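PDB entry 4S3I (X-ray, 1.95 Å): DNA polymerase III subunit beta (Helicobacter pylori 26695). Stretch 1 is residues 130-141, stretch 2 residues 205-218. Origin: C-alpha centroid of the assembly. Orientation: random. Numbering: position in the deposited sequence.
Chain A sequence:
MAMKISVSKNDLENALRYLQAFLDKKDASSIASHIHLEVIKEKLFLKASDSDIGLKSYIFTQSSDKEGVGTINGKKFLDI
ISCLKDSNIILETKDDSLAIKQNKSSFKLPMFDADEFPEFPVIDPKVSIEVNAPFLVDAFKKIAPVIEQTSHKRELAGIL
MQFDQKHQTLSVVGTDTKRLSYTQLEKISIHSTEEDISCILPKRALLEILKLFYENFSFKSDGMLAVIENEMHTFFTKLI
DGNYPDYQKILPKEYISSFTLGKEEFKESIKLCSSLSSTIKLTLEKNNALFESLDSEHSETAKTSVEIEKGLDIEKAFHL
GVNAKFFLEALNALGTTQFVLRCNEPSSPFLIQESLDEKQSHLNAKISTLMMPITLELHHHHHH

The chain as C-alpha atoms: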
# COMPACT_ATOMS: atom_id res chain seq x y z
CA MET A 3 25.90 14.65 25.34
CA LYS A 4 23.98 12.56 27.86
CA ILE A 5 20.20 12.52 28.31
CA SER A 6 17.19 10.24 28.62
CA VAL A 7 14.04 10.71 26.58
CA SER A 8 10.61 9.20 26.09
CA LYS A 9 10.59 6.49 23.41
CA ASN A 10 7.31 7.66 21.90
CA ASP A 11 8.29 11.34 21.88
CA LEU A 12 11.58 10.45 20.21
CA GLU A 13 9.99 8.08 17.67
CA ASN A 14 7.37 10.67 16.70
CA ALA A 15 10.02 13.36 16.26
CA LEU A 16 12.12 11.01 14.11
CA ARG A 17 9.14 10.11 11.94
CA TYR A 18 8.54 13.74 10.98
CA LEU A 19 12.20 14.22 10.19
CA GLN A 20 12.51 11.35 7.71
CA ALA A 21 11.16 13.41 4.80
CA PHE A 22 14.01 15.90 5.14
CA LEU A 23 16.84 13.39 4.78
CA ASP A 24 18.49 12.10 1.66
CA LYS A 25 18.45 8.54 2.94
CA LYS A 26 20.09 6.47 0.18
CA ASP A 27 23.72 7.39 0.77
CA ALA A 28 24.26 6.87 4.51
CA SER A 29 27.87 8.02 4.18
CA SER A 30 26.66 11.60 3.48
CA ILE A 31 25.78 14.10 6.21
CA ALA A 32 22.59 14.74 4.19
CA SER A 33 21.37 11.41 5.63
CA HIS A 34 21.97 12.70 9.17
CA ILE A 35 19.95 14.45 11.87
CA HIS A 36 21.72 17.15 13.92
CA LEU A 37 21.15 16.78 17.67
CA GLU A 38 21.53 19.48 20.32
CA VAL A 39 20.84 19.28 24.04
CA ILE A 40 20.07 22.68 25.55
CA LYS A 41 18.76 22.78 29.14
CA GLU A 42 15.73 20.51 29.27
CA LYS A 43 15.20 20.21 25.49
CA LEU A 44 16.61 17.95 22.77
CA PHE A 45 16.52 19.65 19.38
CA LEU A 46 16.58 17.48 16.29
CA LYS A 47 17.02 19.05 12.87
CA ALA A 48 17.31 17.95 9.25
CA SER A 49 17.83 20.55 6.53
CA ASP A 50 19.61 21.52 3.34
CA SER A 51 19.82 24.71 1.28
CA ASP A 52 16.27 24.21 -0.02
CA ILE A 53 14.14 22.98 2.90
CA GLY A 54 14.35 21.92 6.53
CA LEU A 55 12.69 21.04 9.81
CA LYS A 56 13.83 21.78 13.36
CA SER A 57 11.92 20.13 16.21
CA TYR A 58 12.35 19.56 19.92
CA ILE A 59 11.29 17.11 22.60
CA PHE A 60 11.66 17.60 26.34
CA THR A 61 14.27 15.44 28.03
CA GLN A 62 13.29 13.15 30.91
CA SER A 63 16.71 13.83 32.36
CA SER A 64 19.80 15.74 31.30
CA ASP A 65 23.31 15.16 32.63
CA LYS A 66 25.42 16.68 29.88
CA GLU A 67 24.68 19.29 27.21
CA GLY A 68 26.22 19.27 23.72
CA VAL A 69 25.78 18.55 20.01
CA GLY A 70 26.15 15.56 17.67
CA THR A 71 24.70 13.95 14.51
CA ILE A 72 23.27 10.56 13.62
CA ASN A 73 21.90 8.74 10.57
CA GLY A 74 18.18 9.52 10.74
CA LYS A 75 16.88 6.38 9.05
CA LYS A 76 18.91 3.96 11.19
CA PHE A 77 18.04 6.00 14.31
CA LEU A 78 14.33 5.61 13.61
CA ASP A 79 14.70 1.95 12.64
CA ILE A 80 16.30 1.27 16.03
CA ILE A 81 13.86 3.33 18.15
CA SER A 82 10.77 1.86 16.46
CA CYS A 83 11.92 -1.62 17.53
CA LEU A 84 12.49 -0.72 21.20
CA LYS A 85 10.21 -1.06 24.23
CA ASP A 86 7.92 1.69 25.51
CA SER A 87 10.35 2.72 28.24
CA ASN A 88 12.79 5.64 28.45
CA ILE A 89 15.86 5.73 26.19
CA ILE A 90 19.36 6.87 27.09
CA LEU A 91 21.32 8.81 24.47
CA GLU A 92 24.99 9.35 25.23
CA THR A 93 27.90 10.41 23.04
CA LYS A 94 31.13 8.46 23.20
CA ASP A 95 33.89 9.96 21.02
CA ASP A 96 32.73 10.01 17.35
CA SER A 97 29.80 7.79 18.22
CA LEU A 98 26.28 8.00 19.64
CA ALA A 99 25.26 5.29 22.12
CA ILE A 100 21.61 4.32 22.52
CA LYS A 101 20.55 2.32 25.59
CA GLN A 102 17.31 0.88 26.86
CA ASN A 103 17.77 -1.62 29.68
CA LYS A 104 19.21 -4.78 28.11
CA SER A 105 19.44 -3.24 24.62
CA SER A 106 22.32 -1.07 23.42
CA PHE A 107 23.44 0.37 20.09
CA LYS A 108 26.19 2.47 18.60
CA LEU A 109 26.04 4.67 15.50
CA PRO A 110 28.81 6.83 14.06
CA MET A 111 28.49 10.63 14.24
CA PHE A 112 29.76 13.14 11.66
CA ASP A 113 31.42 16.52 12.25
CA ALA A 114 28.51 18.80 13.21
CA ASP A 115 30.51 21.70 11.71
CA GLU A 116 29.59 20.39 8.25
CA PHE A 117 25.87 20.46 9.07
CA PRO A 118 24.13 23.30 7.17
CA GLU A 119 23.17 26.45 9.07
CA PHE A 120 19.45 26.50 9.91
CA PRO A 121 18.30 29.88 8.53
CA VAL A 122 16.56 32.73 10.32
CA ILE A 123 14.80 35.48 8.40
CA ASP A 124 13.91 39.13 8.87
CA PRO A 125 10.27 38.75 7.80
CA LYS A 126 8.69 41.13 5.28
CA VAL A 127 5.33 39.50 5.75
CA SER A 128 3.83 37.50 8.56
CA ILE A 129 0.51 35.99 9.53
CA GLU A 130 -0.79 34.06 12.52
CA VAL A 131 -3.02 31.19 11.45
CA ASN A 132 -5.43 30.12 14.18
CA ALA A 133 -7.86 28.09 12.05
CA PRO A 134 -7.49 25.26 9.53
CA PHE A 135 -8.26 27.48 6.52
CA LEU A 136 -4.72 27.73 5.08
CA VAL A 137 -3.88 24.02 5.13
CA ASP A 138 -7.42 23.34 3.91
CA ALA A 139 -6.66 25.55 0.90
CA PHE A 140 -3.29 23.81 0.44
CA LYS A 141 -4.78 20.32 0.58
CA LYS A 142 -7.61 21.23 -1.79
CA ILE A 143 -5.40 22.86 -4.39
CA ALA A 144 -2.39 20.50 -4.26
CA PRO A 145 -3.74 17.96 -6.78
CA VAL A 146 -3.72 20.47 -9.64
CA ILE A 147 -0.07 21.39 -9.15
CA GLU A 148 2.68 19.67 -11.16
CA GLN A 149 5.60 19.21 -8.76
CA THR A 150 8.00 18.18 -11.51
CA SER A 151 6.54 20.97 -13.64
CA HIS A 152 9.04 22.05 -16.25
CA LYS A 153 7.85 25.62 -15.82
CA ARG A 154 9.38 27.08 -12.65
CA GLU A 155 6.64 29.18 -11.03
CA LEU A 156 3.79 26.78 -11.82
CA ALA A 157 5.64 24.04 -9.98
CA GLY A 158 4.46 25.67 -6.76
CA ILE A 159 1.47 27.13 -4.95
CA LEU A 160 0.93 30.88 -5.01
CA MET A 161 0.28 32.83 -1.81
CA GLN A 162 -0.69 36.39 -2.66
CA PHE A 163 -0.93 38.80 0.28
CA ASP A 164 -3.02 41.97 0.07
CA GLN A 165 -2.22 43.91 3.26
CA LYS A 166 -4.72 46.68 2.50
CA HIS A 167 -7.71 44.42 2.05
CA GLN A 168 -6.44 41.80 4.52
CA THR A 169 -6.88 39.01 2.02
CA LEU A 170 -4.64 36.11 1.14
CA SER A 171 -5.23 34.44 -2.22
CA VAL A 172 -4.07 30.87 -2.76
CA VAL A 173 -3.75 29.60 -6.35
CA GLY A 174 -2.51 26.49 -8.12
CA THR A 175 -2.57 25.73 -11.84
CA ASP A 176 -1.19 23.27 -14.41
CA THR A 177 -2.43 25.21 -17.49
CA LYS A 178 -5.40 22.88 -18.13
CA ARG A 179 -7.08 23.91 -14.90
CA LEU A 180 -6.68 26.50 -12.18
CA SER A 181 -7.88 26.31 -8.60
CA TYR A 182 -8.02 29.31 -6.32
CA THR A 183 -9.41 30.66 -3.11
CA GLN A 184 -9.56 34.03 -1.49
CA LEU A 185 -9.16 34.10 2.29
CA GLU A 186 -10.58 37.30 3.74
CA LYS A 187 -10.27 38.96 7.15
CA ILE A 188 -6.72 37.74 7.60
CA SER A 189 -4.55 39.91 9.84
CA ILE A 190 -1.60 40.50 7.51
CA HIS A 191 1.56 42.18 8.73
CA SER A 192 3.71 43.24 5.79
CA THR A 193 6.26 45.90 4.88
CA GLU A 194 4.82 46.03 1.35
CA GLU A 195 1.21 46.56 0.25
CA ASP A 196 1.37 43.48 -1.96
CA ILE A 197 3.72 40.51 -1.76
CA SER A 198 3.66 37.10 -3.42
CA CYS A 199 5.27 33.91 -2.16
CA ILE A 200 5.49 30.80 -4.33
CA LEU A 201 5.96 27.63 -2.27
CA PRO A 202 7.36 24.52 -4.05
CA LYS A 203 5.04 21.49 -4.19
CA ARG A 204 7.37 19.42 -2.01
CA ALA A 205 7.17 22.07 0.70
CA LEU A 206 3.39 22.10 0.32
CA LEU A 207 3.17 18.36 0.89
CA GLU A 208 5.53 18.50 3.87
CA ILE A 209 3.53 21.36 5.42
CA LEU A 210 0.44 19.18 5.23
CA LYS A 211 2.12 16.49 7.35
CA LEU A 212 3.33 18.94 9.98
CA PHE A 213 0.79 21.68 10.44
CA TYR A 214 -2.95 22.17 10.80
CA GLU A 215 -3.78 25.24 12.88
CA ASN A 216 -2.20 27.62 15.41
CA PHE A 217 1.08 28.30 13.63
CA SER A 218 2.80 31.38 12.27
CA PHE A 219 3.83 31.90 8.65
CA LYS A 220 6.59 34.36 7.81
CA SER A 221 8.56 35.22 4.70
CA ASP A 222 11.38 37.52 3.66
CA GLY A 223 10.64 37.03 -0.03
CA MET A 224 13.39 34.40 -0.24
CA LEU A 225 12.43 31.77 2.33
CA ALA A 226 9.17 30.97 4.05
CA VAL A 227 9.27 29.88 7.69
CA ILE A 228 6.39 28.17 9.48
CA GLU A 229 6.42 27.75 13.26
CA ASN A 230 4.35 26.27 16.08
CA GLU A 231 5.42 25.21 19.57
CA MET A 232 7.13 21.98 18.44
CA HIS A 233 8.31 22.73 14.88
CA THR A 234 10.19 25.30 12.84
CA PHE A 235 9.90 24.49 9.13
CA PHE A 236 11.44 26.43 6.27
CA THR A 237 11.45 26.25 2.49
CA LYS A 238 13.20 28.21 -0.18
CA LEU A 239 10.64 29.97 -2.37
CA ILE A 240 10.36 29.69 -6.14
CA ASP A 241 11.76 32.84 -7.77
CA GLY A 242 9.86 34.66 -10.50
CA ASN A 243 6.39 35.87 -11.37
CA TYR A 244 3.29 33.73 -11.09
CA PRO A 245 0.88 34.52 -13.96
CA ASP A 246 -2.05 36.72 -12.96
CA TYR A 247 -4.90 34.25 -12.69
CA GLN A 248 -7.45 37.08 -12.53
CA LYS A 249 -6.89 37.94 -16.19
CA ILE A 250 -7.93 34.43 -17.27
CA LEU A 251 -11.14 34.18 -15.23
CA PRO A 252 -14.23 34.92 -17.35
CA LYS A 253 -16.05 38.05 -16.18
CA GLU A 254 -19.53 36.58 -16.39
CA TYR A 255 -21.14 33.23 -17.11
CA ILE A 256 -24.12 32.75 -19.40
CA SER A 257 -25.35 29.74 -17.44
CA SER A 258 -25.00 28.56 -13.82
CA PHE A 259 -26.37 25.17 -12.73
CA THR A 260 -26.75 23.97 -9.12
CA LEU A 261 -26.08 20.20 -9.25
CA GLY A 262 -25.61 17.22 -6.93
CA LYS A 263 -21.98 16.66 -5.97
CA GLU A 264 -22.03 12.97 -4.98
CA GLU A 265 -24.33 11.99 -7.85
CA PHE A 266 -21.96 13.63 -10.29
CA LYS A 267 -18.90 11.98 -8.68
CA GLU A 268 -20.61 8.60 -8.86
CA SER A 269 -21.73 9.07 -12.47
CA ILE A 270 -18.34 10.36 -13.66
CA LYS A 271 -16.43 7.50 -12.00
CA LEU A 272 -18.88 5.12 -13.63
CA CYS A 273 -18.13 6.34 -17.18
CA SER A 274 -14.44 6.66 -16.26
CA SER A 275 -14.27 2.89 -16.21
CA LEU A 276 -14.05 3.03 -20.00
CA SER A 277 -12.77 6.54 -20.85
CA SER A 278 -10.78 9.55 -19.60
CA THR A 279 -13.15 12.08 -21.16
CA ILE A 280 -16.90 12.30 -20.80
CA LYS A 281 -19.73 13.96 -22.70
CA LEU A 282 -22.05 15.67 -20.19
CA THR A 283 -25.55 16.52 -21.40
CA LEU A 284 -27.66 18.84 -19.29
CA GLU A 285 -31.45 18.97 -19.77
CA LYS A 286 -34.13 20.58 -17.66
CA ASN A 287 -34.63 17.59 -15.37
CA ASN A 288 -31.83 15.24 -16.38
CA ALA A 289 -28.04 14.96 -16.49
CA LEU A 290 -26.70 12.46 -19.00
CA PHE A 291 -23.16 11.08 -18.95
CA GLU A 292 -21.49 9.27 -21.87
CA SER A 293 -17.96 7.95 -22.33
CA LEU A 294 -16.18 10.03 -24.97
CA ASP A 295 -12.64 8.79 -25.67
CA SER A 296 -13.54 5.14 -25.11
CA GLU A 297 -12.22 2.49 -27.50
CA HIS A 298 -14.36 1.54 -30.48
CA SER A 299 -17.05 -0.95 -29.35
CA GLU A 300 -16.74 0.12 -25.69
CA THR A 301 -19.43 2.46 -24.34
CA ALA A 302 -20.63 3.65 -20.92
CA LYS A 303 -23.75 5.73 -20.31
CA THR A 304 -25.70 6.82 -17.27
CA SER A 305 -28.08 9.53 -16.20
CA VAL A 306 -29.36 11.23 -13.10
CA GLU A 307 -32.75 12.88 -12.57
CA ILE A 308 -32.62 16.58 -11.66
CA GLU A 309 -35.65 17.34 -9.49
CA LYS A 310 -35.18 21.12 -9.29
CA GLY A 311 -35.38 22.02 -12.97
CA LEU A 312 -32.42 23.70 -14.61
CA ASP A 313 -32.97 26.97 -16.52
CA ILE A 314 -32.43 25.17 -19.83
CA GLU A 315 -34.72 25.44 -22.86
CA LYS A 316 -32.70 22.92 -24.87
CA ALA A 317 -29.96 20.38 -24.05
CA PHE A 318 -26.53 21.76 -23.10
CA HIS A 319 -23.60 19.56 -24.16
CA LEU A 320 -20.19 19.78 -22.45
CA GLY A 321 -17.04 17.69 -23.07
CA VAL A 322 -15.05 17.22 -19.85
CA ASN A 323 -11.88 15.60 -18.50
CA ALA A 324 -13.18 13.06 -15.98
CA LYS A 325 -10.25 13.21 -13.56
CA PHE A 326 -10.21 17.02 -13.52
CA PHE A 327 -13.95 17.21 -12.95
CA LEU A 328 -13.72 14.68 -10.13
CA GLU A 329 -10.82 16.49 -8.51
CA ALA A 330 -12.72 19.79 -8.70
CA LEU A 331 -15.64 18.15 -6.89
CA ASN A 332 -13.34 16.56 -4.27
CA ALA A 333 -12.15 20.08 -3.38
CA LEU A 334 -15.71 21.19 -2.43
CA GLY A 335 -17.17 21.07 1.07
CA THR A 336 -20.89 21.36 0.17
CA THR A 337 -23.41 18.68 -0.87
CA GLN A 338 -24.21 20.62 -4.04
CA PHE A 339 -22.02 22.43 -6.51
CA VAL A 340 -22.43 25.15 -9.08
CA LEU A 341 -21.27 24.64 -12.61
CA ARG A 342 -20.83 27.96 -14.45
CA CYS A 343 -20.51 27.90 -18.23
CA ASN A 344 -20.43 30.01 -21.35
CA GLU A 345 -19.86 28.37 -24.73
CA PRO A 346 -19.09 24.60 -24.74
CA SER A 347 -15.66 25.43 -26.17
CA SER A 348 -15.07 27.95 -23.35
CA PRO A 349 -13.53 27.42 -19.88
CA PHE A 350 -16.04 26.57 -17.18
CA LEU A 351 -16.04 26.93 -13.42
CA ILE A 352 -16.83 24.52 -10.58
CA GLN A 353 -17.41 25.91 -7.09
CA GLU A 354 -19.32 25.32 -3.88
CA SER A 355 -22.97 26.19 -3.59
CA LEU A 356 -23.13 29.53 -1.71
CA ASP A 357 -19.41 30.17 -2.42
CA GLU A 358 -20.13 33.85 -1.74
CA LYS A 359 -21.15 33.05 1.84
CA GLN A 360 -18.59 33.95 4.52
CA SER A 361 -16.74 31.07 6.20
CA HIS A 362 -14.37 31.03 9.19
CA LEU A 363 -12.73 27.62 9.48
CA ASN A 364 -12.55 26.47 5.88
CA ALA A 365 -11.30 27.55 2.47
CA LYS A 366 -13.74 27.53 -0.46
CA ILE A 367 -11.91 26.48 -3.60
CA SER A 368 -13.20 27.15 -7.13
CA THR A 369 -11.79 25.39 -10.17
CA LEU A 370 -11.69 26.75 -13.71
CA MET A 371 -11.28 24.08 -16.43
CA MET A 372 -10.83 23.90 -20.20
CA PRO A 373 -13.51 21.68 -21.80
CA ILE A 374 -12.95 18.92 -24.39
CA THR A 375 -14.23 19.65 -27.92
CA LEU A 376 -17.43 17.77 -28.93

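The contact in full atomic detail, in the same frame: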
# COMPACT_ATOMS: atom_id res chain seq x y z
N GLU A 130 -0.53 35.04 11.49
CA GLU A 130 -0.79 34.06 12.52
C GLU A 130 -2.02 33.31 12.04
O GLU A 130 -3.01 33.94 11.67
CB GLU A 130 -1.07 34.75 13.86
CG GLU A 130 -0.09 34.40 14.99
CD GLU A 130 1.30 35.01 14.80
OE1 GLU A 130 1.53 35.66 13.76
OE2 GLU A 130 2.16 34.84 15.70
N VAL A 131 -1.94 31.99 11.99
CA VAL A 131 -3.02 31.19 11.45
C VAL A 131 -3.65 30.40 12.59
O VAL A 131 -3.06 29.44 13.07
CB VAL A 131 -2.49 30.23 10.37
CG1 VAL A 131 -3.62 29.34 9.83
CG2 VAL A 131 -1.87 31.02 9.24
N ASN A 132 -4.83 30.80 13.03
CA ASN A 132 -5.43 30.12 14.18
C ASN A 132 -6.64 29.25 13.82
O ASN A 132 -7.42 28.87 14.70
CB ASN A 132 -5.76 31.11 15.30
CG ASN A 132 -4.51 31.64 16.00
OD1 ASN A 132 -4.33 32.85 16.14
ND2 ASN A 132 -3.65 30.73 16.44
N ALA A 133 -6.77 28.93 12.54
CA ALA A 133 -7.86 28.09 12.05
C ALA A 133 -7.33 27.23 10.90
O ALA A 133 -6.28 27.54 10.34
CB ALA A 133 -9.04 28.94 11.60
N PRO A 134 -8.06 26.16 10.53
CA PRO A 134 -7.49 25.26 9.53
C PRO A 134 -7.54 25.79 8.10
O PRO A 134 -7.15 25.07 7.18
CB PRO A 134 -8.38 24.00 9.62
CG PRO A 134 -9.08 24.11 10.96
CD PRO A 134 -9.25 25.58 11.19
N PHE A 135 -8.00 27.02 7.89
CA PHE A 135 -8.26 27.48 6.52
C PHE A 135 -7.07 27.41 5.53
O PHE A 135 -7.25 27.08 4.36
CB PHE A 135 -8.88 28.89 6.51
CG PHE A 135 -8.05 29.93 7.21
CD1 PHE A 135 -8.37 30.32 8.50
CD2 PHE A 135 -6.97 30.52 6.57
CE1 PHE A 135 -7.61 31.27 9.15
CE2 PHE A 135 -6.20 31.47 7.22
CZ PHE A 135 -6.53 31.85 8.52
N LEU A 136 -5.87 27.73 5.99
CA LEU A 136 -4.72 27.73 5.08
C LEU A 136 -4.35 26.32 4.63
O LEU A 136 -4.17 26.08 3.43
CB LEU A 136 -3.52 28.47 5.69
CG LEU A 136 -2.30 28.63 4.77
CD1 LEU A 136 -2.67 29.39 3.50
CD2 LEU A 136 -1.18 29.37 5.51
N VAL A 137 -4.24 25.37 5.56
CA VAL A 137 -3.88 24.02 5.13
C VAL A 137 -5.04 23.35 4.38
O VAL A 137 -4.83 22.43 3.59
CB VAL A 137 -3.37 23.12 6.28
CG1 VAL A 137 -2.31 23.85 7.11
CG2 VAL A 137 -4.54 22.65 7.17
N ASP A 138 -6.25 23.82 4.65
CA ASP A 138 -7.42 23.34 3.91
C ASP A 138 -7.27 23.77 2.45
O ASP A 138 -7.45 22.98 1.53
CB ASP A 138 -8.70 23.91 4.52
CG ASP A 138 -9.96 23.30 3.92
OD1 ASP A 138 -10.02 22.06 3.80
OD2 ASP A 138 -10.89 24.05 3.57
N ALA A 139 -6.93 25.04 2.24
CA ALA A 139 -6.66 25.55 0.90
C ALA A 139 -5.53 24.77 0.24
O ALA A 139 -5.62 24.40 -0.93
CB ALA A 139 -6.34 27.06 0.96
N PHE A 140 -4.44 24.54 0.98
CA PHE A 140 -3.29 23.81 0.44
C PHE A 140 -3.70 22.40 0.02
O PHE A 140 -3.36 21.94 -1.07
CB PHE A 140 -2.16 23.72 1.48
CG PHE A 140 -1.39 25.00 1.68
CD1 PHE A 140 -1.61 26.10 0.86
CD2 PHE A 140 -0.42 25.08 2.67
CE1 PHE A 140 -0.90 27.28 1.04
CE2 PHE A 140 0.31 26.26 2.86
CZ PHE A 140 0.07 27.35 2.04
N LYS A 141 -4.43 21.71 0.88
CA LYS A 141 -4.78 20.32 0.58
C LYS A 141 -5.74 20.25 -0.61
O LYS A 141 -5.71 19.31 -1.40
CB LYS A 141 -5.41 19.65 1.81
CG LYS A 141 -5.62 18.16 1.66
CD LYS A 141 -6.67 17.65 2.65
CE LYS A 141 -6.89 16.14 2.49
NZ LYS A 141 -8.17 15.66 3.08
N ALA A 205 7.40 21.34 -0.53
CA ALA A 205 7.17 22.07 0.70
C ALA A 205 5.70 21.99 1.09
O ALA A 205 5.36 21.75 2.26
CB ALA A 205 7.61 23.53 0.55
N LEU A 206 4.84 22.20 0.10
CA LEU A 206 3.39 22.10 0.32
C LEU A 206 3.04 20.77 0.98
O LEU A 206 2.38 20.72 2.02
CB LEU A 206 2.64 22.27 -1.01
CG LEU A 206 1.15 22.67 -0.99
CD1 LEU A 206 0.64 22.85 -2.41
CD2 LEU A 206 0.27 21.67 -0.27
N LEU A 207 3.50 19.68 0.38
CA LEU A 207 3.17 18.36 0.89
C LEU A 207 3.74 18.13 2.28
O LEU A 207 3.08 17.56 3.15
CB LEU A 207 3.63 17.30 -0.10
CG LEU A 207 2.91 17.39 -1.45
CD1 LEU A 207 3.60 16.54 -2.51
CD2 LEU A 207 1.44 16.96 -1.28
N GLU A 208 4.97 18.59 2.52
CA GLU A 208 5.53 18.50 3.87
C GLU A 208 4.72 19.31 4.89
O GLU A 208 4.44 18.82 5.99
CB GLU A 208 7.01 18.90 3.89
CG GLU A 208 7.91 18.04 3.01
CD GLU A 208 7.69 16.54 3.22
OE1 GLU A 208 7.30 16.12 4.33
OE2 GLU A 208 7.93 15.76 2.26
N ILE A 209 4.36 20.54 4.54
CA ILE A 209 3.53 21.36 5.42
C ILE A 209 2.27 20.63 5.85
O ILE A 209 1.85 20.70 7.01
CB ILE A 209 3.16 22.70 4.75
CG1 ILE A 209 4.36 23.63 4.76
CG2 ILE A 209 1.99 23.38 5.48
CD1 ILE A 209 4.33 24.65 3.65
N LEU A 210 1.66 19.90 4.92
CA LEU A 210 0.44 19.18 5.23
C LEU A 210 0.66 18.10 6.29
O LEU A 210 -0.26 17.78 7.05
CB LEU A 210 -0.18 18.58 3.96
CG LEU A 210 -0.69 19.59 2.94
CD1 LEU A 210 -1.22 18.88 1.69
CD2 LEU A 210 -1.79 20.46 3.56
N LYS A 211 1.86 17.54 6.36
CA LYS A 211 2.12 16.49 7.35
C LYS A 211 2.40 17.10 8.72
O LYS A 211 2.24 16.43 9.74
CB LYS A 211 3.30 15.60 6.94
CG LYS A 211 3.22 14.97 5.58
CD LYS A 211 4.51 14.21 5.31
CE LYS A 211 4.83 14.11 3.82
NZ LYS A 211 6.18 13.51 3.58
N LEU A 212 2.82 18.36 8.75
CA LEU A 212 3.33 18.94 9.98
C LEU A 212 2.33 19.84 10.67
O LEU A 212 2.26 19.87 11.91
CB LEU A 212 4.60 19.75 9.69
CG LEU A 212 5.82 18.93 9.28
CD1 LEU A 212 6.89 19.81 8.65
CD2 LEU A 212 6.37 18.23 10.50
N PHE A 213 1.55 20.57 9.88
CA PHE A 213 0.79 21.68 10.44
C PHE A 213 -0.69 21.57 10.14
O PHE A 213 -1.08 20.97 9.15
CB PHE A 213 1.33 23.01 9.91
CG PHE A 213 2.79 23.24 10.21
CD1 PHE A 213 3.21 23.61 11.48
CD2 PHE A 213 3.74 23.10 9.20
CE1 PHE A 213 4.57 23.82 11.76
CE2 PHE A 213 5.10 23.31 9.46
CZ PHE A 213 5.52 23.66 10.74
N TYR A 214 -1.50 22.17 11.00
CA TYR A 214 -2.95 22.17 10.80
C TYR A 214 -3.50 23.55 11.18
O TYR A 214 -3.97 24.31 10.33
CB TYR A 214 -3.59 21.06 11.62
CG TYR A 214 -5.08 20.95 11.42
CD1 TYR A 214 -5.61 20.58 10.20
CD2 TYR A 214 -5.95 21.21 12.47
CE1 TYR A 214 -6.99 20.48 10.02
CE2 TYR A 214 -7.33 21.11 12.30
CZ TYR A 214 -7.83 20.75 11.07
OH TYR A 214 -9.19 20.65 10.89
N GLU A 215 -3.41 23.90 12.46
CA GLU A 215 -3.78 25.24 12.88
C GLU A 215 -2.86 25.72 14.01
O GLU A 215 -2.04 24.95 14.52
CB GLU A 215 -5.25 25.28 13.32
CG GLU A 215 -5.58 24.34 14.46
CD GLU A 215 -7.06 24.37 14.82
OE1 GLU A 215 -7.81 25.10 14.13
OE2 GLU A 215 -7.46 23.67 15.77
N ASN A 216 -3.02 26.99 14.38
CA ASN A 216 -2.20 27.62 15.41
C ASN A 216 -0.71 27.51 15.09
O ASN A 216 0.05 26.84 15.80
CB ASN A 216 -2.55 27.08 16.81
CG ASN A 216 -3.96 27.47 17.25
OD1 ASN A 216 -4.46 28.54 16.90
ND2 ASN A 216 -4.61 26.60 18.02
N PHE A 217 -0.32 28.16 14.00
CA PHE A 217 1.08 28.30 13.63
C PHE A 217 1.27 29.68 13.03
O PHE A 217 0.31 30.35 12.67
CB PHE A 217 1.54 27.22 12.64
CG PHE A 217 0.73 27.17 11.36
CD1 PHE A 217 -0.37 26.32 11.26
CD2 PHE A 217 1.07 27.95 10.26
CE1 PHE A 217 -1.11 26.26 10.08
CE2 PHE A 217 0.33 27.90 9.08
CZ PHE A 217 -0.76 27.05 8.99
N SER A 218 2.52 30.13 12.94
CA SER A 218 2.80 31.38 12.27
C SER A 218 3.38 31.08 10.90
O SER A 218 3.97 30.01 10.69
CB SER A 218 3.80 32.20 13.07
OG SER A 218 5.02 31.51 13.16
O HOH W 1 -7.39 27.52 17.61
O HOH W 2 -4.52 26.27 8.54

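The oddest feature is a very short hydrogen bond between two exposed asparagines: Asn132 ND2 donates to Asn216 OD1 at 2.4 Å, well below the usual length. It lies just beyond the paired strand residues, where water 1 adds a second link, donating to Asn132 O at 3.2 Å and accepting from Asn216 ND2 at 3.0 Å.

These stretches hold the end of an antiparallel pairing that continues beyond them; Glu130 faces Ser218 as a non-hydrogen-bonded pair, and Val131 faces Phe217 as a hydrogen-bonded one. Val131 N donates to Phe217 O at 2.9 Å and Phe217 N returns the bond to Val131 O at 3.2 Å, so the backbone N and O of both residues are used within the one pair. Their side chains share a face of the sheet, and there Val131 CB sits over the Phe217 ring, 4.0 Å from its centroid. Leu136 CD2 meets the edge of the same ring, 4.1 Å from Phe217 CE2.

Where the chains leave the strand, water 2 replaces direct backbone pairing: it donates to Ala133 O (2.8 Å) and Tyr214 O (2.7 Å) and accepts from Val137 N (3.1 Å). Nearby, Pro134 CB packs over one face of the Tyr214 ring.

The helix axes stay 10.1 Å apart, a gap filled by aliphatic and aromatic side chains. Val137 CB lies 4.1 Å from Leu210 CD2, and Phe140 CB lies 3.6 Å from Leu206 CD2. The rule is polar pairing at the strand end, apolar packing between helices.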